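Farnesyltransferase, putative (Trypanosoma cruzi, PDB 3WCA) probably catalyses the magnesium-dependent, NAD(P)H-requiring head-to-head condensation of two farnesyl diphosphate molecules into squalene, the first step toward lanosterol. Local coordinates at residues A[195-207]-A[280-294]. The protein carries 1 engineered substitution. Residues are numbered along the deposited sequence; the frame is centred on the assembly and turned at random.
Sequences HMGLFLQKTNIIR and SAIPQVMAMATLSLV. With FPS (S-[(2E,6E)-3,7,11-trimethyldodeca-2,6,10-trienyl] trihydrogen thiodiphosphate), chain E.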
loop_
_atom_site.group_PDB
_atom_site.type_symbol
_atom_site.label_atom_id
_atom_site.label_comp_id
_atom_site.label_asym_id
_atom_site.label_seq_id
_atom_site.Cartn_x
_atom_site.Cartn_y
_atom_site.Cartn_z
ATOM N N HIS A 195 9.155 -4.030 -3.243
ATOM C CA HIS A 195 8.255 -4.577 -4.243
ATOM C C HIS A 195 6.905 -4.890 -3.572
ATOM O O HIS A 195 5.848 -4.596 -4.121
ATOM C CB HIS A 195 8.831 -5.865 -4.833
ATOM C CG HIS A 195 9.844 -5.642 -5.913
ATOM N ND1 HIS A 195 9.515 -5.115 -7.144
ATOM C CD2 HIS A 195 11.175 -5.891 -5.954
ATOM C CE1 HIS A 195 10.600 -5.050 -7.896
ATOM N NE2 HIS A 195 11.620 -5.514 -7.197
ATOM N N MET A 196 6.957 -5.486 -2.382
ATOM C CA MET A 196 5.751 -5.841 -1.634
ATOM C C MET A 196 4.886 -4.600 -1.436
ATOM O O MET A 196 3.684 -4.639 -1.666
ATOM C CB MET A 196 6.129 -6.446 -0.270
ATOM C CG MET A 196 6.703 -7.876 -0.340
ATOM S SD MET A 196 5.399 -9.163 -0.279
ATOM C CE MET A 196 4.767 -8.853 1.392
ATOM N N GLY A 197 5.508 -3.497 -1.024
ATOM C CA GLY A 197 4.763 -2.272 -0.826
ATOM C C GLY A 197 4.210 -1.718 -2.133
ATOM O O GLY A 197 3.075 -1.237 -2.178
ATOM N N LEU A 198 5.000 -1.797 -3.204
ATOM C CA LEU A 198 4.558 -1.273 -4.487
ATOM C C LEU A 198 3.388 -2.033 -5.067
ATOM O O LEU A 198 2.488 -1.426 -5.638
ATOM C CB LEU A 198 5.710 -1.241 -5.498
ATOM C CG LEU A 198 6.397 0.126 -5.621
ATOM C CD1 LEU A 198 6.940 0.539 -4.274
ATOM C CD2 LEU A 198 7.525 0.063 -6.654
ATOM N N PHE A 199 3.381 -3.353 -4.916
ATOM C CA PHE A 199 2.280 -4.137 -5.444
ATOM C C PHE A 199 0.970 -3.710 -4.809
ATOM O O PHE A 199 -0.044 -3.591 -5.495
ATOM C CB PHE A 199 2.486 -5.632 -5.207
ATOM C CG PHE A 199 1.454 -6.499 -5.904
ATOM C CD1 PHE A 199 1.294 -6.429 -7.291
ATOM C CD2 PHE A 199 0.641 -7.367 -5.180
ATOM C CE1 PHE A 199 0.341 -7.208 -7.947
ATOM C CE2 PHE A 199 -0.321 -8.155 -5.823
ATOM C CZ PHE A 199 -0.476 -8.082 -7.200
ATOM N N LEU A 200 0.985 -3.478 -3.499
ATOM C CA LEU A 200 -0.228 -3.062 -2.815
ATOM C C LEU A 200 -0.646 -1.650 -3.213
ATOM O O LEU A 200 -1.804 -1.411 -3.543
ATOM C CB LEU A 200 -0.060 -3.104 -1.282
ATOM C CG LEU A 200 0.320 -4.415 -0.576
ATOM C CD1 LEU A 200 0.146 -4.235 0.948
ATOM C CD2 LEU A 200 -0.562 -5.555 -1.077
ATOM N N GLN A 201 0.303 -0.718 -3.181
ATOM C CA GLN A 201 -0.014 0.658 -3.493
ATOM C C GLN A 201 -0.524 0.786 -4.925
ATOM O O GLN A 201 -1.519 1.446 -5.161
ATOM C CB GLN A 201 1.215 1.556 -3.271
ATOM C CG GLN A 201 0.933 3.063 -3.379
ATOM C CD GLN A 201 -0.097 3.559 -2.362
ATOM O OE1 GLN A 201 -0.045 3.205 -1.188
ATOM N NE2 GLN A 201 -1.027 4.391 -2.812
ATOM N N LYS A 202 0.140 0.133 -5.866
ATOM C CA LYS A 202 -0.264 0.228 -7.262
ATOM C C LYS A 202 -1.644 -0.365 -7.535
ATOM O O LYS A 202 -2.418 0.200 -8.310
ATOM C CB LYS A 202 0.796 -0.415 -8.169
ATOM C CG LYS A 202 2.099 0.385 -8.225
ATOM C CD LYS A 202 3.018 -0.101 -9.336
ATOM C CE LYS A 202 4.323 0.685 -9.367
ATOM N NZ LYS A 202 5.245 0.208 -10.444
ATOM N N THR A 203 -1.964 -1.493 -6.902
ATOM C CA THR A 203 -3.273 -2.096 -7.111
ATOM C C THR A 203 -4.333 -1.137 -6.587
ATOM O O THR A 203 -5.389 -0.988 -7.191
ATOM C CB THR A 203 -3.390 -3.462 -6.413
ATOM O OG1 THR A 203 -2.375 -4.337 -6.925
ATOM C CG2 THR A 203 -4.747 -4.096 -6.697
ATOM N N ASN A 204 -4.049 -0.451 -5.485
ATOM C CA ASN A 204 -5.037 0.480 -4.975
ATOM C C ASN A 204 -5.148 1.694 -5.888
ATOM O O ASN A 204 -6.242 2.155 -6.162
ATOM C CB ASN A 204 -4.706 0.921 -3.548
ATOM C CG ASN A 204 -4.868 -0.209 -2.530
ATOM O OD1 ASN A 204 -5.506 -1.228 -2.805
ATOM N ND2 ASN A 204 -4.297 -0.024 -1.351
ATOM N N ILE A 205 -4.017 2.214 -6.358
ATOM C CA ILE A 205 -4.040 3.378 -7.245
ATOM C C ILE A 205 -4.847 3.060 -8.512
ATOM O O ILE A 205 -5.604 3.905 -9.020
ATOM C CB ILE A 205 -2.591 3.825 -7.611
ATOM C CG1 ILE A 205 -2.023 4.676 -6.469
ATOM C CG2 ILE A 205 -2.582 4.631 -8.921
ATOM C CD1 ILE A 205 -0.540 5.033 -6.622
ATOM N N ILE A 206 -4.696 1.834 -9.008
ATOM C CA ILE A 206 -5.421 1.400 -10.187
ATOM C C ILE A 206 -6.919 1.296 -9.888
ATOM O O ILE A 206 -7.745 1.820 -10.645
ATOM C CB ILE A 206 -4.923 0.026 -10.678
ATOM C CG1 ILE A 206 -3.503 0.153 -11.223
ATOM C CG2 ILE A 206 -5.865 -0.524 -11.739
ATOM C CD1 ILE A 206 -2.877 -1.172 -11.634
ATOM N N ARG A 207 -7.259 0.624 -8.789
ATOM C CA ARG A 207 -8.657 0.433 -8.395
ATOM C C ARG A 207 -9.382 1.735 -8.083
ATOM O O ARG A 207 -10.563 1.875 -8.408
ATOM C CB ARG A 207 -8.768 -0.478 -7.152
ATOM C CG ARG A 207 -10.227 -0.681 -6.643
ATOM C CD ARG A 207 -10.302 -1.018 -5.132
ATOM N NE ARG A 207 -9.646 0.005 -4.315
ATOM C CZ ARG A 207 -9.192 -0.194 -3.076
ATOM N NH1 ARG A 207 -9.334 -1.388 -2.504
ATOM N NH2 ARG A 207 -8.564 0.786 -2.418
ATOM N N SER A 280 1.678 -10.629 6.520
ATOM C CA SER A 280 2.315 -10.192 5.273
ATOM C C SER A 280 1.648 -10.692 3.988
ATOM O O SER A 280 1.585 -9.978 2.981
ATOM C CB SER A 280 3.786 -10.634 5.262
ATOM O OG SER A 280 4.522 -10.021 6.321
ATOM N N ALA A 281 1.132 -11.914 4.042
ATOM C CA ALA A 281 0.508 -12.561 2.894
ATOM C C ALA A 281 -0.893 -12.105 2.528
ATOM O O ALA A 281 -1.192 -11.905 1.355
ATOM C CB ALA A 281 0.493 -14.064 3.110
ATOM N N ILE A 282 -1.748 -11.958 3.530
ATOM C CA ILE A 282 -3.132 -11.586 3.294
ATOM C C ILE A 282 -3.339 -10.363 2.414
ATOM O O ILE A 282 -4.112 -10.415 1.469
ATOM C CB ILE A 282 -3.875 -11.441 4.638
ATOM C CG1 ILE A 282 -4.049 -12.844 5.245
ATOM C CG2 ILE A 282 -5.214 -10.721 4.454
ATOM C CD1 ILE A 282 -4.583 -12.851 6.679
ATOM N N PRO A 283 -2.656 -9.249 2.707
ATOM C CA PRO A 283 -2.849 -8.072 1.860
ATOM C C PRO A 283 -2.379 -8.332 0.422
ATOM O O PRO A 283 -2.983 -7.838 -0.533
ATOM C CB PRO A 283 -2.014 -7.004 2.568
ATOM C CG PRO A 283 -2.081 -7.449 4.041
ATOM C CD PRO A 283 -1.812 -8.923 3.869
ATOM N N GLN A 284 -1.313 -9.110 0.265
ATOM C CA GLN A 284 -0.813 -9.414 -1.065
ATOM C C GLN A 284 -1.831 -10.257 -1.836
ATOM O O GLN A 284 -2.116 -9.980 -2.999
ATOM C CB GLN A 284 0.528 -10.161 -1.000
ATOM C CG GLN A 284 1.686 -9.384 -0.347
ATOM C CD GLN A 284 2.003 -8.083 -1.056
ATOM O OE1 GLN A 284 1.913 -7.995 -2.283
ATOM N NE2 GLN A 284 2.385 -7.068 -0.292
ATOM N N VAL A 285 -2.380 -11.287 -1.202
ATOM C CA VAL A 285 -3.362 -12.119 -1.891
ATOM C C VAL A 285 -4.607 -11.286 -2.255
ATOM O O VAL A 285 -5.189 -11.460 -3.324
ATOM C CB VAL A 285 -3.762 -13.328 -1.031
ATOM C CG1 VAL A 285 -4.870 -14.113 -1.717
ATOM C CG2 VAL A 285 -2.546 -14.217 -0.802
ATOM N N MET A 286 -5.001 -10.375 -1.372
ATOM C CA MET A 286 -6.150 -9.502 -1.620
ATOM C C MET A 286 -5.880 -8.570 -2.809
ATOM O O MET A 286 -6.772 -8.276 -3.597
ATOM C CB MET A 286 -6.418 -8.642 -0.396
ATOM C CG MET A 286 -6.652 -9.438 0.839
ATOM S SD MET A 286 -8.373 -9.438 1.182
ATOM C CE MET A 286 -8.315 -8.334 2.600
ATOM N N ALA A 287 -4.647 -8.088 -2.903
ATOM C CA ALA A 287 -4.259 -7.195 -3.982
ATOM C C ALA A 287 -4.335 -7.927 -5.315
ATOM O O ALA A 287 -4.827 -7.378 -6.301
ATOM C CB ALA A 287 -2.841 -6.665 -3.747
ATOM N N MET A 288 -3.859 -9.169 -5.346
ATOM C CA MET A 288 -3.904 -9.938 -6.580
ATOM C C MET A 288 -5.349 -10.246 -6.977
ATOM O O MET A 288 -5.663 -10.296 -8.168
ATOM C CB MET A 288 -3.096 -11.230 -6.454
ATOM C CG MET A 288 -3.002 -12.026 -7.762
ATOM S SD MET A 288 -2.031 -11.231 -9.093
ATOM C CE MET A 288 -0.451 -11.616 -8.529
ATOM N N ALA A 289 -6.231 -10.435 -5.990
ATOM C CA ALA A 289 -7.638 -10.707 -6.290
ATOM C C ALA A 289 -8.258 -9.440 -6.886
ATOM O O ALA A 289 -8.997 -9.505 -7.877
ATOM C CB ALA A 289 -8.408 -11.128 -5.024
ATOM N N THR A 290 -7.959 -8.292 -6.286
ATOM C CA THR A 290 -8.476 -7.028 -6.793
ATOM C C THR A 290 -7.942 -6.785 -8.214
ATOM O O THR A 290 -8.693 -6.432 -9.125
ATOM C CB THR A 290 -8.033 -5.865 -5.911
ATOM O OG1 THR A 290 -8.587 -6.025 -4.606
ATOM C CG2 THR A 290 -8.494 -4.538 -6.484
ATOM N N LEU A 291 -6.640 -6.989 -8.385
ATOM C CA LEU A 291 -5.990 -6.794 -9.663
ATOM C C LEU A 291 -6.605 -7.676 -10.755
ATOM O O LEU A 291 -6.758 -7.237 -11.896
ATOM C CB LEU A 291 -4.493 -7.094 -9.545
ATOM C CG LEU A 291 -3.668 -6.602 -10.739
ATOM C CD1 LEU A 291 -3.620 -5.058 -10.711
ATOM C CD2 LEU A 291 -2.270 -7.209 -10.696
ATOM N N SER A 292 -6.951 -8.912 -10.411
ATOM C CA SER A 292 -7.551 -9.814 -11.394
ATOM C C SER A 292 -8.946 -9.326 -11.768
ATOM O O SER A 292 -9.418 -9.562 -12.875
ATOM C CB SER A 292 -7.639 -11.237 -10.842
ATOM O OG SER A 292 -8.644 -11.346 -9.859
ATOM N N LEU A 293 -9.599 -8.635 -10.841
ATOM C CA LEU A 293 -10.938 -8.110 -11.067
ATOM C C LEU A 293 -10.945 -6.796 -11.849
ATOM O O LEU A 293 -11.841 -6.568 -12.658
ATOM C CB LEU A 293 -11.650 -7.888 -9.734
ATOM C CG LEU A 293 -12.709 -8.910 -9.316
ATOM C CD1 LEU A 293 -12.112 -10.306 -9.242
ATOM C CD2 LEU A 293 -13.283 -8.497 -7.968
ATOM N N VAL A 294 -9.964 -5.927 -11.615
ATOM C CA VAL A 294 -9.946 -4.656 -12.321
ATOM C C VAL A 294 -9.398 -4.776 -13.727
ATOM O O VAL A 294 -9.677 -3.934 -14.573
ATOM C CB VAL A 294 -9.115 -3.562 -11.594
ATOM C CG1 VAL A 294 -9.664 -3.327 -10.201
ATOM C CG2 VAL A 294 -7.647 -3.951 -11.568
HETATM C C1 FPS E . -3.539 2.259 2.244
HETATM S S1 FPS E . -4.236 2.383 3.964
HETATM C C2 FPS E . -2.029 1.876 2.312
HETATM C C3 FPS E . -1.266 1.059 1.484
HETATM C C4 FPS E . -1.795 0.340 0.263
HETATM C C5 FPS E . 0.188 0.873 1.852
HETATM C C6 FPS E . 0.518 -0.046 3.070
HETATM C C7 FPS E . 1.749 -0.842 2.694
HETATM C C8 FPS E . 2.189 -1.972 3.268
HETATM C C10 FPS E . 3.486 -2.567 2.687
HETATM C C9 FPS E . 1.482 -2.666 4.438
HETATM C C11 FPS E . 3.550 -4.070 2.841
HETATM C C12 FPS E . 4.986 -4.513 2.730
HETATM C C13 FPS E . 5.537 -5.561 3.380
HETATM C C14 FPS E . 4.764 -6.468 4.348
HETATM C C15 FPS E . 7.014 -5.854 3.128
HETATM P PA FPS E . -5.301 0.668 4.427
HETATM O O1A FPS E . -4.418 -0.586 4.170
HETATM O O2A FPS E . -5.671 0.754 5.886
HETATM O O3A FPS E . -6.840 0.570 3.770
HETATM P PB FPS E . -7.508 0.763 2.227
HETATM O O1B FPS E . -8.522 -0.377 1.911
HETATM O O2B FPS E . -8.315 2.111 2.189
HETATM O O3B FPS E . -6.374 0.653 1.126
#
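Segments 195-207 and 280-294, parts of helices 191-207 and 274-294, come closest at the CA atoms of L200 and A287 and of T203 and L291. They run roughly the same way, with axes 9.4 Å apart and crossing at 37°. Segment 280-294 is kinked at P283. The F199 ring is a knob in the hole formed by Q284, A287, M288 and L291. CG stands anti to the backbone N (chi1 -172°), which sends the ring across to the other helix. Its CE2 lies 3.6 Å from A287 CB. M288 adds an oblique Met-aromatic contact, and its CE packs on F199 CZ. T203 OG1 lies over the centre of one ring face and donates to F199 O at 2.8 Å. The T203 methyl CG2 points across and comes within 3.3 Å of A287 O.

Q284 makes the one hydrogen bond between the two segments. Its NE2 gives a fairly straight bond to M196 O (3.1 Å, 162°), approaching from above the carbonyl plane. A bend at chi2 turns the amide toward M196. Q284 OE1 lies at the edge of the F199 ring, buried without a polar partner. The M196 chain, bent at chi2 and chi3, crosses Q284 at a slant, with SD and CE against its CG, CD and NE2. L200 CD2 packs on A287 CB, while CD1 lies between P283 CB and FPS C8. Further along, I206 meets L291 and V294.

M196, G197, L200, Q201 and N204 belong to the pocket of the bound farnesyl thiodiphosphate, so this buried helix pair backs the substrate-analogue site. Helix 261-269 packs on M196, F199, Q284 and M288. Helix 154-179 covers L198, Q201 and K202, and helix 309-318 packs against I282, V285 and M286.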